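Local coordinates for protein acetyltransferase, GNAT family (Streptococcus pneumoniae, PDB 2I79) that binds acetyl coenzyme A and probably transfers its acetyl group to an amine acceptor, as expected of a GNAT-family N-acetyltransferase, at residues Ala16-Val19 against Ala20-Arg24; Leu106-Glu109 against Glu110-Trp114; Leu6-Ala10 against Glu11-Ala15; Thr77-Arg81 against Lys82-His86; Ile39-Ser43 against Glu44-Ile48. One frame throughout, in Å; residues are numbered along the deposited sequence.

Contact 1: residues Ala16-Val19 against Ala20-Arg24; sequences AELV and AFLNR
Leu18 and Leu22, one helical turn apart, make the tight part of this contact. Methyl CD1 of Leu18 lies 3.7 Å from CD1 of Leu22, and the two branched chains slant across each other on the buried side of the helix. The first torsions bring them together: CG of Leu18 stands anti to its backbone N (chi1 -179°) and leans toward the C-terminal end, while CG of Leu22 lies beside its own N (chi1 -73°) and leans back, resting 3.4 Å from the carbonyl O of Leu18. That same oxygen accepts the backbone bond from Leu22 N at 3.0 Å. The Phe21 ring meets Leu18 more loosely, with CD2 of Phe21 4.5 Å from CD1 of Leu18. Leucine and phenylalanine suit this side, where all three residues are buried.

Ala16 and Ala20 form the looser, exposed side. Their methyl groups reach little across the turn, though Ala16 lies against Ser43; Ala20 N bonds to Ala16 O at 3.0 Å. Val19 stands at the border between solvent and helix 43-55, alongside Asn23, whose N is bonded to Val19 O at 3.0 Å. With Phe21 N bonded to Glu17 O at 2.9 Å, the run of i to i+4 bonds is unbroken.

This part of helix 15-26 is amphipathic. Leu18 and Phe21 reach Ile73 of strand 69-77, Leu18 also meets Leu63 of strand 60-66, and the Phe21 side chain lies about 7 Å from the bound acetyl coenzyme A. Val19 and Leu22 turn to Met46, so the helix packs on the sheet and, along another flank, on helix 43-55.

Contact 2: residues Leu106-Glu109 against Glu110-Trp114; sequences LLLE and EAIEW
The helix 103-117, which crosses between the parallel strands 87-94 and 123-129 in a beta-alpha-beta unit, contains this contact; in GNAT enzymes the helix of this unit typically begins at the cofactor pyrophosphate. Within it, Leu108 and Ile112 touch one turn apart: CD2 of Leu108 lies 3.8 Å from CD1 of Ile112, the two chains meeting at a slant. CG1 of Ile112 lies beside its backbone N (chi1 -67°), which directs it back along the helix, 3.2 Å from the carbonyl O of Leu108. That oxygen also receives Ile112 N at 2.9 Å, one of four consecutive i to i+4 bonds.

Glu109 bends at its second torsion and lays its carboxylate against Ile112, with OE1 of Glu109 3.6 Å from CD1 of Ile112. His142 packs on Leu108, Glu109 and Ile112. The aliphatic residues Leu107, Leu108 and Ala111 suit the buried face: all three pack on strand 87-94, where Ala111 sets its methyl against Leu90. Glu113 is exposed, as suits a charged residue, and Glu110 is partly so, its side chain also touching Leu62.

OE2 of Glu109 is 4.6 Å from OE1 of Glu113, and their repulsion may raise the proton affinity of these two carboxylates slightly. The acids offer each other no attraction, and the bonds and contacts seen within the turn are backbone hydrogen bonds and apolar packing.

Contact 3: residues Leu6-Ala10 against Glu11-Ala15; sequences LIREA and EPKDA
Arg8 and Asp14 face each other from opposite directions, and their flat groups meet edge to edge. The guanidinium and carboxylate planes are only 20° apart, and two nearly straight bonds join them end-on: Arg8 NH1 to Asp14 OD2 at 2.8 Å and Arg8 NH2 to Asp14 OD1 at 3.1 Å, each received on the syn side of its oxygen. Arginine suits this place because its paired nitrogens match the two carboxylate oxygens. Its reach depends on a first torsion of 63°, which sets CG between the backbone N and the carbonyl carbon, and on an extended chain from there to NE.

Glu11 approaches differently. Its side chain crosses that of Arg8 at about a right angle and places OE2 over one face of the guanidinium, 3.6 Å from Arg8 NH1. No N-H points at that oxygen, so this long salt bridge is one of charge alone. Arg8 NH1 also donates to Glu9 O at 3.0 Å, in the guanidinium plane, which helps fix the rotation of the group.

Glu11 N donates to Asp14 OD2 at 2.7 Å, from above the carboxylate plane, so this oxygen takes two donors. Lys13 NZ lies 3.8 Å from Arg8 NH2, a like-charged approach that the two acids may partly offset.

The network spans the turn from strand 5-9 to helix 15-26. Arg8 is hydrogen-bonded through its backbone to Leu63 of strand 60-66, on which the side chains of Ala10 and Asp14 also pack, while Pro12 reaches Glu47 and Asn51 of helix 43-55.

Contact 4: residues Thr77-Arg81 against Lys82-His86; sequences TADQR and KRVRH
The chain folds back at Arg81-Val84, where Val84 N donates to Arg81 O at 3.0 Å, from above the carbonyl plane, and this i to i+3 bond closes a beta turn of roughly type I. Around it, the flanking residues meet: CA of Arg85 gives a CA-H...O contact to Asp79 O at 3.5 Å, and a water links the two sides, donating to Val84 O at 2.7 Å and accepting from Asp79 N at 3.0 Å.

Arg85 is the side chain that spans the turn. Its chain bends at the third torsion (chi3 67°), and this turns the guanidinium back so that NH1 reaches the carbonyl O of Gln80 at 3.0 Å. The donor lies nearly along the C=O axis, though Gln80 O is tilted 25° from the guanidinium plane. A long, flexible arginine suits the exposed site, and CB of Lys82 lies over one face of its guanidinium. The methyl CG2 of Val84 rests 3.8 Å from CB of Asp79, a small apolar contact.

The other basic side chains reach the second subunit. Lys82 forms a salt bridge to Asp35 of the second subunit, Arg83 donates to Thr32 O and Tyr155 O of that subunit, and Arg81 donates to Gly38 O there. The ring of His86 meets Phe161 of the second subunit, while its NE2 makes a weak bond of 3.4 Å to Arg83 O.

This is a beta-hairpin connection, the nine-residue link 78-86 between antiparallel neighbours 69-77 and 87-94, extended beyond the sheet and enlisted as part of the subunit interface.

Contact 5: residues Ile39-Ser43 against Glu44-Ile48; sequences ILLTS and EEMEI
Thr42 and Glu45 bond to each other reciprocally. The threonine hydroxyl OG1 accepts from Glu45 N at 3.0 Å in an almost straight bond, and the carboxylate OE1 of Glu45 accepts from Thr42 N at 3.1 Å, met on the anti side. Beside these, the OG1 atom of Thr42 lies 3.3 Å from CG of Glu45, where the two side chains pass at an angle.

OG1 of Thr42 sits between its backbone N and carbonyl carbon (chi1 63°), which turns it in toward the first turn of the helix. The glutamate CG lies beside its own N (chi1 -71°), and the chain then runs extended back to the start of the helix. Together these bonds form a capping box, with Thr42 as the N-cap of helix 43-55: threonine suits the place because its hydroxyl can take up an amide N-H that has no helical carbonyl to bond to, and glutamate, three residues on, can reach back to the N-cap amide. Its negative charge would also be expected to sit well near the positive end of the helix dipole.

The regular helix bonds start at once, with Met46 N on Thr42 O at 2.9 Å and Glu47 N on Ser43 O at 3.1 Å.

Further out, Leu41 lies beside the box. Its CD2 is 3.5 Å from OE1 of Glu45, and its CD1 is 4.0 Å from CE of Met46, whose flexible chain bends at two torsions. Met46 packs in turn on Val19 and Leu22 of helix 15-26, and Leu40 touches Arg81 of the second subunit.

In the fold
From the N terminus, contact 3 comes first, closing the turn from strand 5-9 into helix 15-26, which carries contact 1. After a loop, contact 5 starts helix 43-55, whose first turns pack on contact 1 through Val19 and Met46 and on contact 3 through Ala15 and Ser43. Contact 4 closes the connection between strands 69-77 and 87-94, and contact 2 follows in the crossover helix 103-117, touching contact 3 where Leu106 and Leu107 meet Ile7. All five are in series; none nests or crosses. Contact 5 touches both contact 1 and contact 3, which adjoin along the chain, while contacts 4 and 5 both touch the second subunit.

Contact 1: residues Ala16-Val19 against Ala20-Arg24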
# COMPACT_ATOMS: atom_id res chain seq x y z
N ALA A 16 -22.94 8.52 -5.77
CA ALA A 16 -23.76 7.46 -6.35
C ALA A 16 -23.30 7.15 -7.75
O ALA A 16 -23.17 5.98 -8.13
CB ALA A 16 -25.29 7.88 -6.34
N GLU A 17 -23.05 8.20 -8.54
CA GLU A 17 -22.57 8.04 -9.92
C GLU A 17 -21.18 7.44 -9.94
O GLU A 17 -20.87 6.63 -10.81
CB GLU A 17 -22.55 9.36 -10.68
CG GLU A 17 -23.90 9.97 -11.01
CD GLU A 17 -23.76 11.47 -11.35
OE1 GLU A 17 -23.30 11.77 -12.47
OE2 GLU A 17 -24.08 12.32 -10.49
N LEU A 18 -20.34 7.85 -9.00
CA LEU A 18 -18.98 7.33 -8.92
C LEU A 18 -18.99 5.86 -8.52
O LEU A 18 -18.21 5.10 -9.05
CB LEU A 18 -18.14 8.17 -7.94
CG LEU A 18 -16.67 7.75 -7.77
CD1 LEU A 18 -15.93 7.53 -9.14
CD2 LEU A 18 -15.98 8.76 -6.91
N VAL A 19 -19.87 5.47 -7.60
CA VAL A 19 -20.01 4.05 -7.26
C VAL A 19 -20.44 3.27 -8.50
O VAL A 19 -19.91 2.21 -8.81
CB VAL A 19 -21.01 3.78 -6.06
CG1 VAL A 19 -21.38 2.27 -5.97
CG2 VAL A 19 -20.45 4.25 -4.73
N ALA A 20 -21.40 3.83 -9.23
CA ALA A 20 -21.94 3.20 -10.43
C ALA A 20 -20.85 2.99 -11.50
O ALA A 20 -20.70 1.89 -12.09
CB ALA A 20 -23.08 4.05 -10.98
N PHE A 21 -20.07 4.05 -11.73
CA PHE A 21 -18.97 3.99 -12.69
C PHE A 21 -17.91 2.96 -12.28
O PHE A 21 -17.38 2.21 -13.12
CB PHE A 21 -18.33 5.37 -12.83
CG PHE A 21 -17.10 5.37 -13.69
CD1 PHE A 21 -17.20 5.19 -15.07
CD2 PHE A 21 -15.85 5.48 -13.12
CE1 PHE A 21 -16.08 5.15 -15.85
CE2 PHE A 21 -14.72 5.43 -13.91
CZ PHE A 21 -14.85 5.27 -15.27
N LEU A 22 -17.58 2.91 -10.99
CA LEU A 22 -16.51 2.01 -10.57
C LEU A 22 -16.98 0.56 -10.67
O LEU A 22 -16.22 -0.30 -11.02
CB LEU A 22 -16.00 2.36 -9.18
CG LEU A 22 -15.15 3.64 -9.14
CD1 LEU A 22 -15.11 4.23 -7.74
CD2 LEU A 22 -13.71 3.37 -9.68
N ASN A 23 -18.25 0.32 -10.41
CA ASN A 23 -18.83 -1.01 -10.61
C ASN A 23 -18.84 -1.39 -12.09
O ASN A 23 -18.55 -2.55 -12.45
CB ASN A 23 -20.26 -1.06 -10.05
CG ASN A 23 -20.29 -1.26 -8.55
OD1 ASN A 23 -21.20 -0.77 -7.84
ND2 ASN A 23 -19.32 -1.99 -8.06
N ARG A 24 -19.10 -0.42 -12.94
CA ARG A 24 -19.05 -0.67 -14.40
C ARG A 24 -17.66 -1.10 -14.84
O ARG A 24 -17.51 -2.15 -15.41
CB ARG A 24 -19.53 0.53 -15.21
CG ARG A 24 -19.32 0.36 -16.73
CD ARG A 24 -20.05 1.42 -17.55
NE ARG A 24 -19.36 2.73 -17.64
CZ ARG A 24 -18.73 3.25 -18.71
NH1 ARG A 24 -18.63 2.64 -19.90
NH2 ARG A 24 -18.19 4.45 -18.60

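Contact 2: residues Leu106-Glu109 against Glu110-Trp114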
# COMPACT_ATOMS: atom_id res chain seq x y z
N LEU A 106 -5.20 13.22 -20.47
CA LEU A 106 -5.70 14.47 -19.92
C LEU A 106 -5.83 14.42 -18.38
O LEU A 106 -5.43 15.34 -17.66
CB LEU A 106 -7.06 14.75 -20.54
CG LEU A 106 -7.46 16.17 -20.95
CD1 LEU A 106 -6.29 16.98 -21.54
CD2 LEU A 106 -8.64 16.00 -21.96
N LEU A 107 -6.39 13.31 -17.90
CA LEU A 107 -6.61 13.07 -16.47
C LEU A 107 -5.28 12.88 -15.74
O LEU A 107 -5.04 13.48 -14.70
CB LEU A 107 -7.50 11.84 -16.28
CG LEU A 107 -8.89 11.85 -15.63
CD1 LEU A 107 -9.58 13.22 -15.55
CD2 LEU A 107 -9.76 10.80 -16.33
N LEU A 108 -4.40 12.06 -16.31
CA LEU A 108 -3.06 11.87 -15.74
C LEU A 108 -2.34 13.20 -15.62
O LEU A 108 -1.71 13.47 -14.60
CB LEU A 108 -2.19 10.91 -16.58
CG LEU A 108 -1.27 9.95 -15.82
CD1 LEU A 108 -0.07 9.68 -16.59
CD2 LEU A 108 -0.89 10.43 -14.36
N GLU A 109 -2.41 14.04 -16.66
CA GLU A 109 -1.69 15.31 -16.62
C GLU A 109 -2.28 16.27 -15.61
O GLU A 109 -1.54 17.00 -14.95
CB GLU A 109 -1.64 16.02 -17.97
CG GLU A 109 -0.18 16.35 -18.47
CD GLU A 109 0.90 16.48 -17.35
OE1 GLU A 109 1.91 15.74 -17.45
OE2 GLU A 109 0.75 17.29 -16.38
N GLU A 110 -3.60 16.27 -15.48
CA GLU A 110 -4.24 17.11 -14.47
C GLU A 110 -3.85 16.68 -13.06
O GLU A 110 -3.63 17.52 -12.16
CB GLU A 110 -5.75 17.11 -14.63
CG GLU A 110 -6.25 17.98 -15.78
CD GLU A 110 -5.57 19.34 -15.85
OE1 GLU A 110 -5.49 20.03 -14.81
OE2 GLU A 110 -5.09 19.71 -16.96
N ALA A 111 -3.77 15.37 -12.87
CA ALA A 111 -3.40 14.82 -11.57
C ALA A 111 -1.97 15.23 -11.25
O ALA A 111 -1.69 15.65 -10.14
CB ALA A 111 -3.56 13.29 -11.57
N ILE A 112 -1.07 15.10 -12.23
CA ILE A 112 0.35 15.46 -12.04
C ILE A 112 0.52 16.96 -11.71
O ILE A 112 1.32 17.33 -10.85
CB ILE A 112 1.20 15.11 -13.28
CG1 ILE A 112 1.28 13.57 -13.48
CG2 ILE A 112 2.59 15.73 -13.19
CD1 ILE A 112 1.77 13.13 -14.91
N GLU A 113 -0.24 17.79 -12.40
CA GLU A 113 -0.21 19.23 -12.19
C GLU A 113 -0.69 19.58 -10.78
O GLU A 113 -0.09 20.40 -10.11
CB GLU A 113 -1.11 19.91 -13.20
CG GLU A 113 -0.48 21.07 -13.90
CD GLU A 113 -1.40 21.63 -14.97
OE1 GLU A 113 -1.03 21.57 -16.18
OE2 GLU A 113 -2.51 22.10 -14.59
N TRP A 114 -1.79 18.95 -10.34
CA TRP A 114 -2.27 19.15 -8.98
C TRP A 114 -1.19 18.70 -7.98
O TRP A 114 -0.90 19.40 -7.01
CB TRP A 114 -3.60 18.40 -8.73
CG TRP A 114 -4.11 18.60 -7.33
CD1 TRP A 114 -4.94 19.59 -6.89
CD2 TRP A 114 -3.78 17.82 -6.16
NE1 TRP A 114 -5.15 19.48 -5.54
CE2 TRP A 114 -4.45 18.40 -5.07
CE3 TRP A 114 -2.99 16.69 -5.94
CZ2 TRP A 114 -4.37 17.88 -3.78
CZ3 TRP A 114 -2.90 16.19 -4.66
CH2 TRP A 114 -3.58 16.78 -3.60

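Contact 3: residues Leu6-Ala10 against Glu11-Ala15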
# COMPACT_ATOMS: atom_id res chain seq x y z
N LEU A 6 -16.31 17.59 -19.11
CA LEU A 6 -15.93 18.31 -17.87
C LEU A 6 -14.90 17.50 -17.08
O LEU A 6 -15.08 16.31 -16.86
CB LEU A 6 -17.17 18.63 -16.99
CG LEU A 6 -16.92 19.20 -15.57
CD1 LEU A 6 -16.29 20.61 -15.59
CD2 LEU A 6 -18.20 19.23 -14.79
N ILE A 7 -13.80 18.14 -16.69
CA ILE A 7 -12.87 17.55 -15.73
C ILE A 7 -12.85 18.44 -14.50
O ILE A 7 -12.65 19.67 -14.61
CB ILE A 7 -11.47 17.37 -16.28
CG1 ILE A 7 -11.51 16.32 -17.40
CG2 ILE A 7 -10.52 16.94 -15.16
CD1 ILE A 7 -10.18 16.05 -18.10
N ARG A 8 -13.10 17.84 -13.34
CA ARG A 8 -13.06 18.55 -12.06
C ARG A 8 -12.94 17.60 -10.87
O ARG A 8 -13.23 16.41 -10.97
CB ARG A 8 -14.33 19.40 -11.85
CG ARG A 8 -15.62 18.60 -11.77
CD ARG A 8 -16.74 19.38 -11.07
NE ARG A 8 -18.04 18.70 -11.17
CZ ARG A 8 -18.42 17.66 -10.44
NH1 ARG A 8 -17.61 17.16 -9.51
NH2 ARG A 8 -19.62 17.13 -10.61
N GLU A 9 -12.59 18.18 -9.73
CA GLU A 9 -12.52 17.43 -8.46
C GLU A 9 -13.88 16.83 -8.12
O GLU A 9 -14.91 17.49 -8.30
CB GLU A 9 -12.06 18.36 -7.33
CG GLU A 9 -11.70 17.63 -6.07
CD GLU A 9 -10.89 18.49 -5.06
OE1 GLU A 9 -10.50 19.64 -5.38
OE2 GLU A 9 -10.64 17.98 -3.95
N ALA A 10 -13.88 15.59 -7.64
CA ALA A 10 -15.10 14.93 -7.17
C ALA A 10 -15.66 15.67 -5.96
O ALA A 10 -14.90 16.18 -5.13
CB ALA A 10 -14.82 13.48 -6.81
N GLU A 11 -16.99 15.74 -5.88
CA GLU A 11 -17.69 16.26 -4.68
C GLU A 11 -18.61 15.18 -4.08
O GLU A 11 -19.02 14.25 -4.77
CB GLU A 11 -18.52 17.51 -5.01
CG GLU A 11 -17.67 18.68 -5.58
CD GLU A 11 -18.51 19.71 -6.36
OE1 GLU A 11 -19.59 20.11 -5.85
OE2 GLU A 11 -18.11 20.11 -7.48
N PRO A 12 -18.91 15.29 -2.77
CA PRO A 12 -19.81 14.30 -2.14
C PRO A 12 -21.09 14.02 -2.94
O PRO A 12 -21.56 12.89 -2.95
CB PRO A 12 -20.11 14.93 -0.75
CG PRO A 12 -19.59 16.39 -0.88
CD PRO A 12 -18.43 16.29 -1.81
N LYS A 13 -21.62 15.02 -3.63
CA LYS A 13 -22.79 14.84 -4.51
C LYS A 13 -22.61 13.80 -5.65
O LYS A 13 -23.60 13.26 -6.17
CB LYS A 13 -23.25 16.18 -5.10
CG LYS A 13 -22.21 16.85 -6.03
CD LYS A 13 -22.86 17.78 -7.07
CE LYS A 13 -21.80 18.50 -7.92
NZ LYS A 13 -22.41 19.26 -9.08
N ASP A 14 -21.35 13.55 -6.06
CA ASP A 14 -21.04 12.57 -7.08
C ASP A 14 -21.04 11.09 -6.59
O ASP A 14 -20.87 10.18 -7.40
CB ASP A 14 -19.66 12.86 -7.69
CG ASP A 14 -19.53 14.30 -8.20
OD1 ASP A 14 -20.48 14.81 -8.79
OD2 ASP A 14 -18.45 14.91 -8.02
N ALA A 15 -21.19 10.86 -5.29
CA ALA A 15 -20.98 9.53 -4.70
C ALA A 15 -21.67 8.35 -5.44
O ALA A 15 -21.04 7.32 -5.70
CB ALA A 15 -21.43 9.55 -3.24

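Contact 4: residues Thr77-Arg81 against Lys82-His86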
# COMPACT_ATOMS: atom_id res chain seq x y z
N THR A 77 -3.93 8.82 -3.62
CA THR A 77 -4.06 8.38 -2.25
C THR A 77 -2.71 8.53 -1.56
O THR A 77 -1.68 8.51 -2.21
CB THR A 77 -4.52 6.93 -2.26
OG1 THR A 77 -5.92 6.89 -2.00
CG2 THR A 77 -3.76 6.09 -1.27
N ALA A 78 -2.71 8.69 -0.24
CA ALA A 78 -1.47 8.95 0.49
C ALA A 78 -1.63 8.75 1.99
O ALA A 78 -2.66 9.10 2.56
CB ALA A 78 -0.98 10.37 0.21
N ASP A 79 -0.59 8.23 2.62
CA ASP A 79 -0.49 8.17 4.08
C ASP A 79 -0.13 9.52 4.67
O ASP A 79 0.35 10.38 3.96
CB ASP A 79 0.56 7.14 4.47
CG ASP A 79 0.09 5.73 4.21
OD1 ASP A 79 -1.11 5.53 3.86
OD2 ASP A 79 0.90 4.80 4.37
N GLN A 80 -0.37 9.68 5.97
CA GLN A 80 -0.23 10.98 6.62
C GLN A 80 1.01 11.14 7.50
O GLN A 80 1.35 12.26 7.84
CB GLN A 80 -1.50 11.31 7.44
CG GLN A 80 -2.79 11.51 6.62
CD GLN A 80 -2.60 12.43 5.43
OE1 GLN A 80 -2.85 12.04 4.28
NE2 GLN A 80 -2.07 13.62 5.69
N ARG A 81 1.68 10.05 7.85
CA ARG A 81 2.97 10.13 8.58
C ARG A 81 4.07 10.79 7.76
O ARG A 81 4.18 10.56 6.54
CB ARG A 81 3.45 8.74 8.99
CG ARG A 81 2.69 8.20 10.21
CD ARG A 81 3.20 6.85 10.61
NE ARG A 81 2.80 6.47 11.99
CZ ARG A 81 1.73 5.73 12.30
NH1 ARG A 81 0.91 5.27 11.35
NH2 ARG A 81 1.48 5.45 13.57
N LYS A 82 4.88 11.62 8.42
CA LYS A 82 5.84 12.43 7.67
C LYS A 82 6.90 11.63 6.92
O LYS A 82 7.46 12.14 5.93
CB LYS A 82 6.49 13.51 8.54
CG LYS A 82 7.45 13.01 9.59
CD LYS A 82 8.95 13.09 9.13
CE LYS A 82 9.94 13.11 10.32
NZ LYS A 82 9.58 12.11 11.40
N ARG A 83 7.18 10.39 7.36
CA ARG A 83 8.10 9.51 6.64
C ARG A 83 7.70 9.38 5.16
O ARG A 83 8.56 9.37 4.31
CB ARG A 83 8.19 8.11 7.25
CG ARG A 83 9.43 7.27 6.73
CD ARG A 83 10.53 7.08 7.80
NE ARG A 83 10.80 8.34 8.49
CZ ARG A 83 10.89 8.55 9.78
NH1 ARG A 83 10.80 7.60 10.69
NH2 ARG A 83 11.13 9.79 10.17
N VAL A 84 6.39 9.31 4.89
CA VAL A 84 5.83 8.94 3.58
C VAL A 84 4.73 9.87 3.03
O VAL A 84 4.15 9.61 1.97
CB VAL A 84 5.32 7.49 3.64
CG1 VAL A 84 6.50 6.55 3.84
CG2 VAL A 84 4.30 7.31 4.74
N ARG A 85 4.51 10.99 3.71
CA ARG A 85 3.42 11.94 3.39
C ARG A 85 3.54 12.59 1.98
O ARG A 85 2.56 13.05 1.41
CB ARG A 85 3.40 13.02 4.49
CG ARG A 85 2.29 14.02 4.41
CD ARG A 85 1.93 14.59 5.79
NE ARG A 85 3.00 15.40 6.34
CZ ARG A 85 3.28 15.54 7.65
NH1 ARG A 85 2.60 14.89 8.60
NH2 ARG A 85 4.29 16.34 8.01
N HIS A 86 4.75 12.56 1.43
CA HIS A 86 5.09 13.16 0.13
C HIS A 86 4.88 12.21 -1.06
O HIS A 86 5.13 12.60 -2.19
CB HIS A 86 6.56 13.59 0.15
CG HIS A 86 7.51 12.46 0.41
ND1 HIS A 86 8.18 11.81 -0.60
CD2 HIS A 86 7.79 11.77 1.54
CE1 HIS A 86 8.89 10.82 -0.08
NE2 HIS A 86 8.66 10.77 1.21
O HOH W 1 2.03 8.23 1.15

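Contact 5: residues Ile39-Ser43 against Glu44-Ile48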
# COMPACT_ATOMS: atom_id res chain seq x y z
N ILE A 39 -16.93 -2.51 -6.48
CA ILE A 39 -16.25 -1.58 -5.60
C ILE A 39 -16.53 -1.84 -4.11
O ILE A 39 -15.74 -1.43 -3.25
CB ILE A 39 -16.56 -0.12 -6.01
CG1 ILE A 39 -15.58 0.87 -5.35
CG2 ILE A 39 -18.01 0.23 -5.74
CD1 ILE A 39 -14.16 0.86 -5.98
N LEU A 40 -17.64 -2.51 -3.79
CA LEU A 40 -17.93 -2.96 -2.42
C LEU A 40 -18.22 -1.79 -1.41
O LEU A 40 -18.03 -1.92 -0.19
CB LEU A 40 -16.82 -3.88 -1.91
CG LEU A 40 -16.63 -5.13 -2.77
CD1 LEU A 40 -15.33 -5.83 -2.44
CD2 LEU A 40 -17.84 -6.08 -2.64
N LEU A 41 -18.69 -0.67 -1.96
CA LEU A 41 -18.99 0.54 -1.20
C LEU A 41 -20.36 1.01 -1.61
O LEU A 41 -20.67 1.08 -2.80
CB LEU A 41 -17.97 1.63 -1.51
CG LEU A 41 -16.58 1.61 -0.89
CD1 LEU A 41 -15.79 2.84 -1.37
CD2 LEU A 41 -16.63 1.59 0.62
N THR A 42 -21.20 1.32 -0.63
CA THR A 42 -22.50 1.93 -0.88
C THR A 42 -22.29 3.42 -1.25
O THR A 42 -21.22 3.99 -0.98
CB THR A 42 -23.36 1.91 0.40
OG1 THR A 42 -22.70 2.70 1.38
CG2 THR A 42 -23.53 0.50 0.91
N SER A 43 -23.31 4.05 -1.82
CA SER A 43 -23.24 5.48 -2.14
C SER A 43 -22.90 6.30 -0.89
O SER A 43 -22.16 7.29 -0.96
CB SER A 43 -24.56 5.98 -2.74
OG SER A 43 -24.80 5.40 -4.02
N GLU A 44 -23.43 5.86 0.25
CA GLU A 44 -23.24 6.55 1.54
C GLU A 44 -21.80 6.47 2.00
O GLU A 44 -21.19 7.50 2.36
CB GLU A 44 -24.22 5.97 2.57
CG GLU A 44 -25.74 6.25 2.20
CD GLU A 44 -26.30 5.49 0.94
OE1 GLU A 44 -25.86 4.34 0.61
OE2 GLU A 44 -27.21 6.06 0.27
N GLU A 45 -21.22 5.27 1.92
CA GLU A 45 -19.79 5.08 2.18
C GLU A 45 -18.86 5.84 1.22
O GLU A 45 -17.77 6.28 1.62
CB GLU A 45 -19.44 3.59 2.14
CG GLU A 45 -19.99 2.78 3.33
CD GLU A 45 -19.73 1.29 3.19
OE1 GLU A 45 -19.69 0.79 2.04
OE2 GLU A 45 -19.55 0.61 4.24
N MET A 46 -19.26 5.97 -0.05
CA MET A 46 -18.43 6.72 -0.98
C MET A 46 -18.40 8.21 -0.60
O MET A 46 -17.38 8.86 -0.76
CB MET A 46 -18.89 6.54 -2.43
CG MET A 46 -18.03 7.31 -3.42
SD MET A 46 -16.32 6.71 -3.58
CE MET A 46 -16.61 5.18 -4.46
N GLU A 47 -19.53 8.71 -0.13
CA GLU A 47 -19.67 10.12 0.26
C GLU A 47 -18.63 10.51 1.36
O GLU A 47 -18.02 11.57 1.30
CB GLU A 47 -21.12 10.35 0.71
CG GLU A 47 -21.68 11.75 0.51
CD GLU A 47 -23.22 11.83 0.61
OE1 GLU A 47 -23.96 10.88 0.21
OE2 GLU A 47 -23.70 12.89 1.05
N ILE A 48 -18.40 9.60 2.31
CA ILE A 48 -17.31 9.74 3.29
C ILE A 48 -15.93 9.81 2.60
O ILE A 48 -15.20 10.80 2.70
CB ILE A 48 -17.37 8.56 4.32
CG1 ILE A 48 -18.61 8.72 5.23
CG2 ILE A 48 -16.05 8.47 5.15
CD1 ILE A 48 -19.15 7.42 5.84